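Local coordinates for protein vanadium-dependent haloperoxidase (Zobellia galactanivorans, PDB 4CIT) that probably oxidises iodide with hydrogen peroxide at a vanadate cofactor, as a bacterial vanadium-dependent iodoperoxidase of the PAP2 superfamily, at residues A[310-315]-A[447-452]; A[73-78]-A[84-89]; A[49-54]-A[127-132]; A[42-47]-A[114-119]. All blocks are in the same frame, centred on the assembly; numbering follows the deposited sequence.

Contact 1 of 4, residues A[310-315]-A[447-452]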
loop_
_atom_site.group_PDB
_atom_site.type_symbol
_atom_site.label_atom_id
_atom_site.label_comp_id
_atom_site.label_asym_id
_atom_site.label_seq_id
_atom_site.Cartn_x
_atom_site.Cartn_y
_atom_site.Cartn_z
ATOM N N THR A 310 0.549 -12.128 -12.770
ATOM C CA THR A 310 0.620 -10.670 -12.387
ATOM C C THR A 310 -0.463 -10.337 -11.371
ATOM O O THR A 310 -0.208 -9.694 -10.347
ATOM C CB THR A 310 0.516 -9.760 -13.607
ATOM O OG1 THR A 310 1.612 -10.014 -14.442
ATOM C CG2 THR A 310 0.543 -8.246 -13.222
ATOM N N LEU A 311 -1.724 -10.688 -11.668
ATOM C CA LEU A 311 -2.828 -10.448 -10.737
ATOM C C LEU A 311 -2.751 -11.103 -9.440
ATOM O O LEU A 311 -3.015 -10.521 -8.416
ATOM C CB LEU A 311 -4.122 -10.762 -11.451
ATOM C CG LEU A 311 -5.392 -10.227 -10.957
ATOM C CD1 LEU A 311 -5.326 -8.746 -10.528
ATOM C CD2 LEU A 311 -6.423 -10.485 -12.070
ATOM N N PHE A 312 -2.318 -12.365 -9.422
ATOM C CA PHE A 312 -1.973 -13.056 -8.233
ATOM C C PHE A 312 -0.999 -12.264 -7.375
ATOM O O PHE A 312 -1.249 -12.072 -6.186
ATOM C CB PHE A 312 -1.385 -14.377 -8.657
ATOM C CG PHE A 312 -0.658 -15.133 -7.610
ATOM C CD1 PHE A 312 -1.307 -15.864 -6.682
ATOM C CD2 PHE A 312 0.722 -15.218 -7.668
ATOM C CE1 PHE A 312 -0.593 -16.609 -5.731
ATOM C CE2 PHE A 312 1.425 -16.004 -6.788
ATOM C CZ PHE A 312 0.790 -16.659 -5.785
ATOM N N ALA A 313 0.059 -11.816 -7.944
ATOM C CA ALA A 313 1.024 -11.122 -7.196
ATOM C C ALA A 313 0.495 -9.769 -6.613
ATOM O O ALA A 313 0.696 -9.414 -5.400
ATOM C CB ALA A 313 2.253 -10.882 -8.008
ATOM N N TYR A 314 -0.188 -9.004 -7.488
ATOM C CA TYR A 314 -0.722 -7.731 -7.041
ATOM C C TYR A 314 -1.785 -7.900 -5.954
ATOM O O TYR A 314 -1.909 -7.090 -5.037
ATOM C CB TYR A 314 -1.329 -6.906 -8.178
ATOM C CG TYR A 314 -0.436 -6.523 -9.276
ATOM C CD1 TYR A 314 0.907 -6.719 -9.228
ATOM C CD2 TYR A 314 -0.942 -5.875 -10.373
ATOM C CE1 TYR A 314 1.731 -6.295 -10.283
ATOM C CE2 TYR A 314 -0.139 -5.414 -11.419
ATOM C CZ TYR A 314 1.215 -5.681 -11.370
ATOM O OH TYR A 314 2.039 -5.354 -12.440
ATOM N N THR A 315 -2.584 -8.960 -6.046
ATOM C CA THR A 315 -3.597 -9.209 -5.078
ATOM C C THR A 315 -3.079 -9.621 -3.769
ATOM O O THR A 315 -3.472 -9.049 -2.715
ATOM C CB THR A 315 -4.608 -10.228 -5.647
ATOM O OG1 THR A 315 -5.114 -9.689 -6.891
ATOM C CG2 THR A 315 -5.772 -10.354 -4.695
ATOM N N LEU A 447 -3.265 -17.436 3.144
ATOM C CA LEU A 447 -3.914 -17.418 1.831
ATOM C C LEU A 447 -3.398 -18.521 0.894
ATOM O O LEU A 447 -2.207 -18.605 0.600
ATOM C CB LEU A 447 -3.808 -16.057 1.092
ATOM C CG LEU A 447 -4.404 -14.882 1.889
ATOM C CD1 LEU A 447 -4.292 -13.598 1.040
ATOM C CD2 LEU A 447 -5.841 -15.153 2.317
ATOM N N HIS A 448 -4.276 -19.385 0.468
ATOM C CA HIS A 448 -3.899 -20.434 -0.521
ATOM C C HIS A 448 -4.462 -20.041 -1.818
ATOM O O HIS A 448 -5.661 -20.272 -2.085
ATOM C CB HIS A 448 -4.413 -21.756 -0.067
ATOM C CG HIS A 448 -3.954 -22.917 -0.890
ATOM N ND1 HIS A 448 -4.635 -24.123 -0.893
ATOM C CD2 HIS A 448 -2.910 -23.062 -1.745
ATOM C CE1 HIS A 448 -4.052 -24.953 -1.736
ATOM N NE2 HIS A 448 -2.994 -24.344 -2.243
ATOM N N MET A 449 -3.651 -19.453 -2.652
ATOM C CA MET A 449 -4.069 -18.982 -3.958
ATOM C C MET A 449 -3.527 -19.841 -5.084
ATOM O O MET A 449 -4.252 -20.243 -5.952
ATOM C CB MET A 449 -3.736 -17.476 -4.103
ATOM C CG MET A 449 -4.423 -16.607 -3.030
ATOM S SD MET A 449 -3.788 -14.814 -2.862
ATOM C CE MET A 449 -3.976 -14.194 -4.460
ATOM N N LEU A 450 -2.216 -20.006 -5.152
ATOM C CA LEU A 450 -1.573 -20.766 -6.200
ATOM C C LEU A 450 -1.710 -22.248 -5.923
ATOM O O LEU A 450 -1.315 -22.750 -4.855
ATOM C CB LEU A 450 -0.129 -20.391 -6.333
ATOM C CG LEU A 450 0.631 -21.194 -7.417
ATOM C CD1 LEU A 450 0.175 -20.925 -8.852
ATOM C CD2 LEU A 450 2.072 -20.902 -7.250
ATOM N N SER A 451 -2.249 -22.965 -6.897
ATOM C CA SER A 451 -2.542 -24.355 -6.738
ATOM C C SER A 451 -2.589 -25.094 -8.131
ATOM O O SER A 451 -3.638 -25.239 -8.712
ATOM C CB SER A 451 -3.845 -24.452 -5.968
ATOM O OG SER A 451 -4.163 -25.790 -5.722
ATOM N N ASP A 452 -1.436 -25.431 -8.674
ATOM C CA ASP A 452 -1.237 -25.980 -10.068
ATOM C C ASP A 452 -2.206 -27.124 -10.413
ATOM O O ASP A 452 -2.459 -28.011 -9.595
ATOM C CB ASP A 452 0.198 -26.505 -10.308
ATOM C CG ASP A 452 0.475 -26.813 -11.815
ATOM O OD1 ASP A 452 0.174 -27.914 -12.339
ATOM O OD2 ASP A 452 0.942 -25.893 -12.484
#

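Contact 2 of 4, residues A[73-78]-A[84-89]. With NA (sodium ion), chain G.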
loop_
_atom_site.group_PDB
_atom_site.type_symbol
_atom_site.label_atom_id
_atom_site.label_comp_id
_atom_site.label_asym_id
_atom_site.label_seq_id
_atom_site.Cartn_x
_atom_site.Cartn_y
_atom_site.Cartn_z
ATOM N N ALA A 73 -10.788 -8.528 -9.802
ATOM C CA ALA A 73 -10.143 -9.130 -10.957
ATOM C C ALA A 73 -9.601 -10.496 -10.709
ATOM O O ALA A 73 -9.794 -11.435 -11.524
ATOM C CB ALA A 73 -9.036 -8.230 -11.383
ATOM N N TYR A 74 -8.948 -10.678 -9.561
ATOM C CA TYR A 74 -8.414 -11.978 -9.192
ATOM C C TYR A 74 -9.490 -13.004 -9.083
ATOM O O TYR A 74 -9.374 -14.144 -9.592
ATOM C CB TYR A 74 -7.634 -11.904 -7.834
ATOM C CG TYR A 74 -7.141 -13.288 -7.435
ATOM C CD1 TYR A 74 -6.014 -13.811 -8.020
ATOM C CD2 TYR A 74 -7.907 -14.087 -6.552
ATOM C CE1 TYR A 74 -5.652 -15.117 -7.823
ATOM C CE2 TYR A 74 -7.521 -15.401 -6.296
ATOM C CZ TYR A 74 -6.318 -15.852 -6.853
ATOM O OH TYR A 74 -5.902 -17.142 -6.596
ATOM N N GLU A 75 -10.636 -12.636 -8.491
ATOM C CA GLU A 75 -11.720 -13.630 -8.454
ATOM C C GLU A 75 -12.180 -14.142 -9.840
ATOM O O GLU A 75 -12.565 -15.307 -10.018
ATOM C CB GLU A 75 -12.924 -13.172 -7.634
ATOM C CG GLU A 75 -12.626 -13.052 -6.148
ATOM C CD GLU A 75 -12.271 -14.449 -5.542
ATOM O OE1 GLU A 75 -13.121 -15.409 -5.495
ATOM O OE2 GLU A 75 -11.097 -14.666 -5.292
ATOM N N ILE A 76 -12.231 -13.275 -10.774
ATOM C CA ILE A 76 -12.543 -13.648 -12.200
ATOM C C ILE A 76 -11.563 -14.649 -12.758
ATOM O O ILE A 76 -11.941 -15.733 -13.296
ATOM C CB ILE A 76 -12.756 -12.432 -13.077
ATOM C CG1 ILE A 76 -14.043 -11.712 -12.695
ATOM C CG2 ILE A 76 -12.813 -12.895 -14.561
ATOM C CD1 ILE A 76 -14.148 -10.301 -13.292
ATOM N N VAL A 77 -10.287 -14.360 -12.553
ATOM C CA VAL A 77 -9.246 -15.307 -12.875
ATOM C C VAL A 77 -9.367 -16.632 -12.181
ATOM O O VAL A 77 -9.339 -17.684 -12.854
ATOM C CB VAL A 77 -7.865 -14.703 -12.654
ATOM C CG1 VAL A 77 -6.776 -15.736 -12.837
ATOM C CG2 VAL A 77 -7.671 -13.591 -13.602
ATOM N N ALA A 78 -9.574 -16.657 -10.872
ATOM C CA ALA A 78 -9.717 -17.874 -10.081
ATOM C C ALA A 78 -10.948 -18.745 -10.531
ATOM O O ALA A 78 -10.902 -19.975 -10.531
ATOM C CB ALA A 78 -9.840 -17.570 -8.640
ATOM N N TYR A 84 -5.475 -21.314 -9.916
ATOM C CA TYR A 84 -5.618 -20.283 -8.884
ATOM C C TYR A 84 -6.878 -20.501 -8.146
ATOM O O TYR A 84 -7.911 -20.690 -8.780
ATOM C CB TYR A 84 -5.612 -18.877 -9.514
ATOM C CG TYR A 84 -4.313 -18.543 -10.075
ATOM C CD1 TYR A 84 -3.261 -18.116 -9.243
ATOM C CD2 TYR A 84 -4.056 -18.711 -11.425
ATOM C CE1 TYR A 84 -1.968 -17.927 -9.768
ATOM C CE2 TYR A 84 -2.785 -18.460 -11.980
ATOM C CZ TYR A 84 -1.769 -18.013 -11.147
ATOM O OH TYR A 84 -0.542 -17.806 -11.734
ATOM N N ASN A 85 -6.817 -20.557 -6.823
ATOM C CA ASN A 85 -7.993 -20.759 -5.989
ATOM C C ASN A 85 -8.695 -19.496 -5.633
ATOM O O ASN A 85 -8.043 -18.464 -5.437
ATOM C CB ASN A 85 -7.673 -21.442 -4.671
ATOM C CG ASN A 85 -7.152 -22.847 -4.837
ATOM O OD1 ASN A 85 -7.351 -23.544 -5.854
ATOM N ND2 ASN A 85 -6.468 -23.274 -3.835
ATOM N N SER A 86 -10.018 -19.549 -5.455
ATOM C CA SER A 86 -10.769 -18.388 -5.063
ATOM C C SER A 86 -10.434 -17.937 -3.642
ATOM O O SER A 86 -10.105 -18.784 -2.794
ATOM C CB SER A 86 -12.242 -18.739 -5.140
ATOM O OG SER A 86 -13.055 -17.708 -4.631
ATOM N N LEU A 87 -10.484 -16.628 -3.413
ATOM C CA LEU A 87 -10.291 -16.020 -2.097
ATOM C C LEU A 87 -11.583 -16.053 -1.301
ATOM O O LEU A 87 -11.644 -15.640 -0.127
ATOM C CB LEU A 87 -9.738 -14.581 -2.241
ATOM C CG LEU A 87 -8.270 -14.591 -2.602
ATOM C CD1 LEU A 87 -7.873 -13.191 -2.963
ATOM C CD2 LEU A 87 -7.412 -15.182 -1.474
ATOM N N ALA A 88 -12.683 -16.449 -1.947
ATOM C CA ALA A 88 -13.943 -16.518 -1.199
ATOM C C ALA A 88 -13.756 -17.586 -0.096
ATOM O O ALA A 88 -13.117 -18.642 -0.299
ATOM C CB ALA A 88 -15.123 -16.954 -2.108
ATOM N N GLY A 89 -14.203 -17.291 1.099
ATOM C CA GLY A 89 -14.003 -18.133 2.174
ATOM C C GLY A 89 -12.661 -17.918 2.875
ATOM O O GLY A 89 -12.404 -18.517 3.950
HETATM NA NA NA G . -9.564 -21.684 -10.071
HETATM O O HOH W 1 -11.362 -21.831 -7.816
HETATM O O HOH W 2 -10.882 -23.084 -11.398
HETATM O O HOH W 3 -8.729 -23.743 -9.194
#

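Contact 3 of 4, residues A[49-54]-A[127-132]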
loop_
_atom_site.group_PDB
_atom_site.type_symbol
_atom_site.label_atom_id
_atom_site.label_comp_id
_atom_site.label_asym_id
_atom_site.label_seq_id
_atom_site.Cartn_x
_atom_site.Cartn_y
_atom_site.Cartn_z
ATOM N N THR A 49 -3.487 5.569 -9.285
ATOM C CA THR A 49 -2.385 6.166 -8.569
ATOM C C THR A 49 -2.338 7.680 -8.776
ATOM O O THR A 49 -2.220 8.519 -7.787
ATOM C CB THR A 49 -1.039 5.454 -8.868
ATOM O OG1 THR A 49 -1.088 4.102 -8.376
ATOM C CG2 THR A 49 0.075 6.093 -8.148
ATOM N N GLU A 50 -2.398 8.057 -10.022
ATOM C CA GLU A 50 -2.372 9.489 -10.384
ATOM C C GLU A 50 -3.568 10.244 -9.812
ATOM O O GLU A 50 -3.407 11.327 -9.225
ATOM C CB GLU A 50 -2.367 9.645 -11.897
ATOM C CG GLU A 50 -1.112 9.136 -12.542
ATOM C CD GLU A 50 -1.325 8.758 -14.029
ATOM O OE1 GLU A 50 -2.406 9.023 -14.595
ATOM O OE2 GLU A 50 -0.412 8.158 -14.642
ATOM N N ILE A 51 -4.736 9.622 -9.857
ATOM C CA ILE A 51 -5.932 10.244 -9.341
ATOM C C ILE A 51 -5.862 10.430 -7.820
ATOM O O ILE A 51 -6.311 11.448 -7.277
ATOM C CB ILE A 51 -7.185 9.459 -9.737
ATOM C CG1 ILE A 51 -7.239 9.383 -11.286
ATOM C CG2 ILE A 51 -8.444 10.048 -9.042
ATOM C CD1 ILE A 51 -8.421 8.521 -11.783
ATOM N N MET A 52 -5.314 9.427 -7.135
ATOM C CA MET A 52 -5.076 9.487 -5.701
ATOM C C MET A 52 -4.288 10.674 -5.232
ATOM O O MET A 52 -4.643 11.279 -4.207
ATOM C CB MET A 52 -4.389 8.176 -5.206
ATOM C CG MET A 52 -5.427 7.119 -4.849
ATOM S SD MET A 52 -4.539 5.711 -4.004
ATOM C CE MET A 52 -3.103 5.504 -4.926
ATOM N N ILE A 53 -3.256 10.978 -5.976
ATOM C CA ILE A 53 -2.442 12.170 -5.750
ATOM C C ILE A 53 -3.309 13.400 -5.899
ATOM O O ILE A 53 -3.450 14.231 -4.966
ATOM C CB ILE A 53 -1.321 12.315 -6.733
ATOM C CG1 ILE A 53 -0.356 11.124 -6.648
ATOM C CG2 ILE A 53 -0.549 13.613 -6.438
ATOM C CD1 ILE A 53 0.675 11.162 -7.759
ATOM N N HIS A 54 -3.972 13.483 -7.044
ATOM C CA HIS A 54 -4.867 14.605 -7.272
ATOM C C HIS A 54 -5.944 14.817 -6.179
ATOM O O HIS A 54 -6.197 15.994 -5.762
ATOM C CB HIS A 54 -5.503 14.513 -8.692
ATOM C CG HIS A 54 -6.454 15.614 -8.945
ATOM N ND1 HIS A 54 -6.037 16.906 -9.209
ATOM C CD2 HIS A 54 -7.803 15.667 -8.848
ATOM C CE1 HIS A 54 -7.090 17.687 -9.348
ATOM N NE2 HIS A 54 -8.174 16.963 -9.138
ATOM N N GLU A 127 -13.923 10.659 -10.641
ATOM C CA GLU A 127 -14.365 9.491 -11.406
ATOM C C GLU A 127 -14.183 9.668 -12.906
ATOM O O GLU A 127 -13.795 8.749 -13.616
ATOM C CB GLU A 127 -15.854 9.199 -11.092
ATOM C CG GLU A 127 -16.097 8.767 -9.660
ATOM C CD GLU A 127 -17.368 7.951 -9.458
ATOM O OE1 GLU A 127 -18.082 7.752 -10.445
ATOM O OE2 GLU A 127 -17.647 7.474 -8.320
ATOM N N ASP A 128 -14.332 10.907 -13.365
ATOM C CA ASP A 128 -14.150 11.235 -14.766
ATOM C C ASP A 128 -12.768 10.888 -15.309
ATOM O O ASP A 128 -12.596 10.596 -16.516
ATOM C CB ASP A 128 -14.540 12.694 -15.042
ATOM C CG ASP A 128 -13.597 13.690 -14.428
ATOM O OD1 ASP A 128 -13.046 13.481 -13.324
ATOM O OD2 ASP A 128 -13.484 14.763 -15.039
ATOM N N ARG A 129 -11.773 10.915 -14.427
ATOM C CA ARG A 129 -10.427 10.566 -14.806
ATOM C C ARG A 129 -10.200 9.088 -14.951
ATOM O O ARG A 129 -9.310 8.720 -15.647
ATOM C CB ARG A 129 -9.392 11.170 -13.850
ATOM C CG ARG A 129 -9.554 12.698 -13.772
ATOM C CD ARG A 129 -8.516 13.316 -12.824
ATOM N NE ARG A 129 -8.582 14.783 -12.846
ATOM C CZ ARG A 129 -7.511 15.592 -12.707
ATOM N NH1 ARG A 129 -6.288 15.122 -12.467
ATOM N NH2 ARG A 129 -7.681 16.896 -12.820
ATOM N N MET A 130 -10.950 8.251 -14.245
ATOM C CA MET A 130 -10.947 6.783 -14.584
ATOM C C MET A 130 -11.802 6.534 -15.801
ATOM O O MET A 130 -11.452 5.707 -16.626
ATOM C CB MET A 130 -11.451 5.905 -13.472
ATOM C CG MET A 130 -10.545 5.655 -12.290
ATOM S SD MET A 130 -9.005 4.787 -12.604
ATOM C CE MET A 130 -9.584 3.467 -13.680
ATOM N N GLU A 131 -12.944 7.206 -15.888
ATOM C CA GLU A 131 -13.833 6.970 -17.011
ATOM C C GLU A 131 -13.128 7.272 -18.343
ATOM O O GLU A 131 -13.422 6.637 -19.330
ATOM C CB GLU A 131 -15.106 7.795 -16.876
ATOM C CG GLU A 131 -16.001 7.284 -15.770
ATOM C CD GLU A 131 -17.099 8.299 -15.381
ATOM O OE1 GLU A 131 -17.052 9.508 -15.767
ATOM O OE2 GLU A 131 -17.978 7.887 -14.676
ATOM N N SER A 132 -12.218 8.261 -18.395
ATOM C CA SER A 132 -11.510 8.564 -19.628
ATOM C C SER A 132 -10.622 7.415 -20.060
ATOM O O SER A 132 -10.565 7.078 -21.265
ATOM C CB SER A 132 -10.700 9.913 -19.597
ATOM O OG SER A 132 -9.844 9.791 -18.474
#

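Contact 4 of 4, residues A[42-47]-A[114-119]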
loop_
_atom_site.group_PDB
_atom_site.type_symbol
_atom_site.label_atom_id
_atom_site.label_comp_id
_atom_site.label_asym_id
_atom_site.label_seq_id
_atom_site.Cartn_x
_atom_site.Cartn_y
_atom_site.Cartn_z
ATOM N N ASP A 42 -1.935 -2.814 -15.429
ATOM C CA ASP A 42 -1.036 -1.779 -14.972
ATOM C C ASP A 42 -1.541 -0.358 -15.299
ATOM O O ASP A 42 -1.305 0.571 -14.515
ATOM C CB ASP A 42 0.397 -1.944 -15.568
ATOM C CG ASP A 42 1.144 -3.172 -15.041
ATOM O OD1 ASP A 42 0.779 -3.664 -13.911
ATOM O OD2 ASP A 42 2.130 -3.598 -15.731
ATOM N N ALA A 43 -2.109 -0.186 -16.487
ATOM C CA ALA A 43 -2.708 1.078 -16.904
ATOM C C ALA A 43 -3.760 1.557 -15.869
ATOM O O ALA A 43 -3.787 2.710 -15.465
ATOM C CB ALA A 43 -3.270 0.959 -18.308
ATOM N N SER A 44 -4.657 0.675 -15.435
ATOM C CA SER A 44 -5.641 1.014 -14.449
ATOM C C SER A 44 -5.039 1.395 -13.099
ATOM O O SER A 44 -5.391 2.444 -12.522
ATOM C CB SER A 44 -6.625 -0.164 -14.265
ATOM O OG SER A 44 -7.682 0.108 -13.369
ATOM N N ILE A 45 -4.039 0.644 -12.665
ATOM C CA ILE A 45 -3.404 0.910 -11.378
ATOM C C ILE A 45 -2.585 2.241 -11.481
ATOM O O ILE A 45 -2.589 3.019 -10.565
ATOM C CB ILE A 45 -2.530 -0.309 -10.944
ATOM C CG1 ILE A 45 -3.404 -1.550 -10.714
ATOM C CG2 ILE A 45 -1.697 0.009 -9.737
ATOM C CD1 ILE A 45 -2.695 -2.817 -10.426
ATOM N N ASP A 46 -1.895 2.503 -12.603
ATOM C CA ASP A 46 -1.187 3.771 -12.801
ATOM C C ASP A 46 -2.158 4.957 -12.810
ATOM O O ASP A 46 -1.843 5.974 -12.202
ATOM C CB ASP A 46 -0.489 3.813 -14.168
ATOM C CG ASP A 46 0.779 2.912 -14.281
ATOM O OD1 ASP A 46 1.305 2.469 -13.221
ATOM O OD2 ASP A 46 1.210 2.630 -15.489
ATOM N N ARG A 47 -3.337 4.806 -13.466
ATOM C CA ARG A 47 -4.269 5.906 -13.488
ATOM C C ARG A 47 -4.819 6.156 -12.078
ATOM O O ARG A 47 -4.981 7.303 -11.645
ATOM C CB ARG A 47 -5.415 5.627 -14.450
ATOM C CG ARG A 47 -6.468 6.720 -14.605
ATOM C CD ARG A 47 -5.930 8.082 -14.912
ATOM N NE ARG A 47 -5.185 8.122 -16.173
ATOM C CZ ARG A 47 -5.754 8.346 -17.370
ATOM N NH1 ARG A 47 -7.063 8.589 -17.497
ATOM N NH2 ARG A 47 -4.986 8.404 -18.449
ATOM N N VAL A 114 -12.252 -4.819 -16.659
ATOM C CA VAL A 114 -13.477 -4.027 -16.533
ATOM C C VAL A 114 -13.849 -3.920 -15.076
ATOM O O VAL A 114 -14.147 -2.843 -14.573
ATOM C CB VAL A 114 -14.646 -4.715 -17.334
ATOM C CG1 VAL A 114 -16.010 -4.235 -16.883
ATOM C CG2 VAL A 114 -14.571 -4.394 -18.830
ATOM N N ALA A 115 -13.825 -5.064 -14.368
ATOM C CA ALA A 115 -14.108 -5.051 -12.883
ATOM C C ALA A 115 -13.137 -4.116 -12.112
ATOM O O ALA A 115 -13.565 -3.314 -11.234
ATOM C CB ALA A 115 -14.092 -6.462 -12.361
ATOM N N HIS A 116 -11.847 -4.246 -12.435
ATOM C CA HIS A 116 -10.782 -3.463 -11.765
ATOM C C HIS A 116 -11.064 -1.940 -11.969
ATOM O O HIS A 116 -11.055 -1.157 -11.015
ATOM C CB HIS A 116 -9.432 -3.858 -12.289
ATOM C CG HIS A 116 -8.317 -3.279 -11.524
ATOM N ND1 HIS A 116 -7.940 -1.962 -11.644
ATOM C CD2 HIS A 116 -7.503 -3.830 -10.575
ATOM C CE1 HIS A 116 -6.975 -1.713 -10.760
ATOM N NE2 HIS A 116 -6.677 -2.837 -10.131
ATOM N N MET A 117 -11.326 -1.537 -13.234
ATOM C CA MET A 117 -11.562 -0.140 -13.497
ATOM C C MET A 117 -12.811 0.358 -12.834
ATOM O O MET A 117 -12.851 1.461 -12.311
ATOM C CB MET A 117 -11.600 0.140 -15.003
ATOM C CG MET A 117 -10.321 -0.121 -15.699
ATOM S SD MET A 117 -10.162 0.412 -17.472
ATOM C CE MET A 117 -11.382 -0.706 -18.181
ATOM N N GLU A 118 -13.883 -0.438 -12.879
ATOM C CA GLU A 118 -15.135 0.032 -12.298
ATOM C C GLU A 118 -15.010 0.246 -10.771
ATOM O O GLU A 118 -15.406 1.266 -10.236
ATOM C CB GLU A 118 -16.245 -1.068 -12.503
ATOM C CG GLU A 118 -17.530 -0.893 -11.711
ATOM C CD GLU A 118 -18.306 0.376 -11.968
ATOM O OE1 GLU A 118 -18.074 1.067 -12.951
ATOM O OE2 GLU A 118 -19.061 0.796 -11.046
ATOM N N LEU A 119 -14.366 -0.702 -10.052
ATOM C CA LEU A 119 -14.193 -0.514 -8.607
ATOM C C LEU A 119 -13.206 0.585 -8.287
ATOM O O LEU A 119 -13.441 1.350 -7.342
ATOM C CB LEU A 119 -13.793 -1.806 -7.908
ATOM C CG LEU A 119 -14.925 -2.794 -8.003
ATOM C CD1 LEU A 119 -14.490 -4.008 -7.332
ATOM C CD2 LEU A 119 -16.182 -2.343 -7.289
#

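Contact 1 of 4, residues A[310-315]-A[447-452]
Phe-312 and Met-449 bring the two backbones closest, their CA atoms 7.6 Å apart, where the first part of helix 307-335 meets the irregular chain that follows helix 426-446. This is a tail laid against a helix of the mainly helical PAP2-superfamily fold: Leu-447 has already left helical geometry, and the next residues run past the helix without a regular structure of their own. The contact is carried by apolar side chains. Phe-312 turns its ring towards the tail, with CG anti to the backbone N (chi1 166°), and Met-449 CB meets the rim of that ring in its plane, 3.6 Å from Phe-312 CE1. Leu-450 continues the contact at the outer end of the ring, its CB 3.9 Å from Phe-312 CE1 and equally near CZ; the Leu-450 and Phe-312 side chains cross at about a right angle, at the exposed margin. Met-449 then reaches inward. A bend at chi3 (56°) brings its CE to 3.9 Å from Phe-312 CD1 and 4.2 Å from Thr-315 CB, so its methyl touches two residues three positions apart on the helix. Beyond the two segments, the ring of Tyr-84 also packs on Phe-312, while Met-449 is joined to Asn-85 through the backbone and touches Tyr-74 and Leu-87. The polar end of Thr-315 is occupied within its own helix: Thr-315 OG1 donates to Leu-311 O at 2.7 Å, arriving from the face of the carbonyl plane opposite to that used by Thr-315 N.

Contact 2 of 4, residues A[73-78]-A[84-89]
Tyr-74 and Glu-75, neighbours near the end of helix 59-80, hold the chain that doubles back after it, and they do so by different means. The close-packed part lies around Tyr-74. Its ring is buried between Tyr-84 and Leu-87, crossing both side chains at about a right angle, with Leu-87 CD1 3.7 Å from Tyr-74 CD2. Tyr-74 OH donates to Asn-85 O at 2.8 Å, tilted from the carbonyl plane, and Asn-85 O lies in the plane of the ring, at its edge. Glu-75 bends at chi2 (-64°) to bring its carboxylate to the returning chain: OE1 takes a very short bond of 2.5 Å from Ser-86 OG, and OE2 takes a nearly straight one of 2.8 Å from Leu-87 N, on the syn side though 28° out of the carboxylate plane. Ser-86 OG accepts from Ala-88 N, closing an ST turn. On the hydrated side, short bonds from Ala-78 O (2.2 Å) and Tyr-84 O (2.3 Å) hold a sodium ion, joined by Asn-81 O and three waters, one of them long. With two donors on its carboxylate, Glu-75 is probably ionised, and the sodium ion probably offsets the repulsion between the carbonyl oxygens of Ala-78 and Tyr-84, 3.5 Å apart.

Contact 3 of 4, residues A[49-54]-A[127-132]
A partly buried, nearly antiparallel helix pair joins Ile-51 and His-54, towards the end of helix 38-55, to Arg-129 and Met-130 in the first turn of helix 128-144. The segment axes are 10.4 Å apart at closest, at 162° between their directions. Ile-51 supplies the inner half. Its CD1 lies 3.5 Å from Arg-129 CB and 3.6 Å from Met-130 CG, as the isoleucine and the root of the arginine slide past each other in opposite senses; Ile-124, in the loop before helix 128-144, lies on Ile-51 too. In this mainly helical fold Met-130 lies against both helix 38-55, at Ser-44, Arg-47 and Val-48, and helix 108-123, at Met-117 and Lys-121. At the exposed rim the contact becomes a flat stack of guanidinium on imidazole. Arg-129 runs extended from CG to NE, which carries its guanidinium out over His-54, whose own CG is anti to the backbone N (chi1 178°). The two flat groups lie face to face, planes 15° apart and centres separated by 3.8 Å. NH1 sits nearest His-54 CG, offset towards the rim of the imidazole, and NH2 comes over the other end of the ring, 3.6 Å from His-54 CE1. From the guanidinium's side, His-54 CD2 lies over its centre. The N-H bonds lie in the guanidinium plane, roughly parallel to the imidazole, and do not point into its face.

Contact 4 of 4, residues A[42-47]-A[114-119]
Ser-44 and His-116 meet edge-on: the serine hydroxyl lies near the plane of the imidazole, at its rim, with Ser-44 OG 2.7 Å from His-116 ND1. Both side chains set out with the same torsion, Ser-44 OG anti to its backbone N (chi1 -176°) and His-116 CG likewise (chi1 -171°), which points them at each other across the gap between the helices. Either atom could be the donor of this hydrogen bond, which gives a polar pair in a buried place a mutual partner. The ring has a second neighbour in Ile-45, whose side chain crosses that of His-116 at about a right angle; Ile-45 CG1 sits 3.6 Å from His-116 NE2, approaching obliquely. Met-117 CG also packs on the hydroxyl, 3.5 Å from Ser-44 OG. Pro-69 and Asn-70 of helix 59-80 touch His-116, while Phe-66 of that helix touches Ile-45, so helix 59-80 packs on both residues as a third helix. The axes of segments 42-47 and 114-119 are 8° apart in direction and 9.8 Å apart at closest. The serine–histidine bond thus lies within the parallel packing of helices 38-55 and 108-123, with helix 59-80 alongside, in the helical interior of this vanadium haloperoxidase.

In the fold
The four contacts fall into two pairs. Contacts 1 and 2, centres about 8 Å apart, meet where the tail of contact 1 pairs with the loop of contact 2: Met-449 O lies 2.7 Å from Asn-85 N, a probable hydrogen bond, and the Met-449 side chain is about 9 Å from the sodium ion. Contacts 3 and 4, centres about 10 Å apart, both use helix 38-55, and Arg-47 NH1 lies 2.9 Å from Arg-129 O, a probable hydrogen bond. Tyr-314 OH, 2.6 Å from Asp-42 OD1, connects contacts 1 and 4. Helix 307-335, which carries 310-315, also carries the vanadate-pocket residue Lys-332, and helix 426-446, leading into the tail, starts just after His-424 of that pocket.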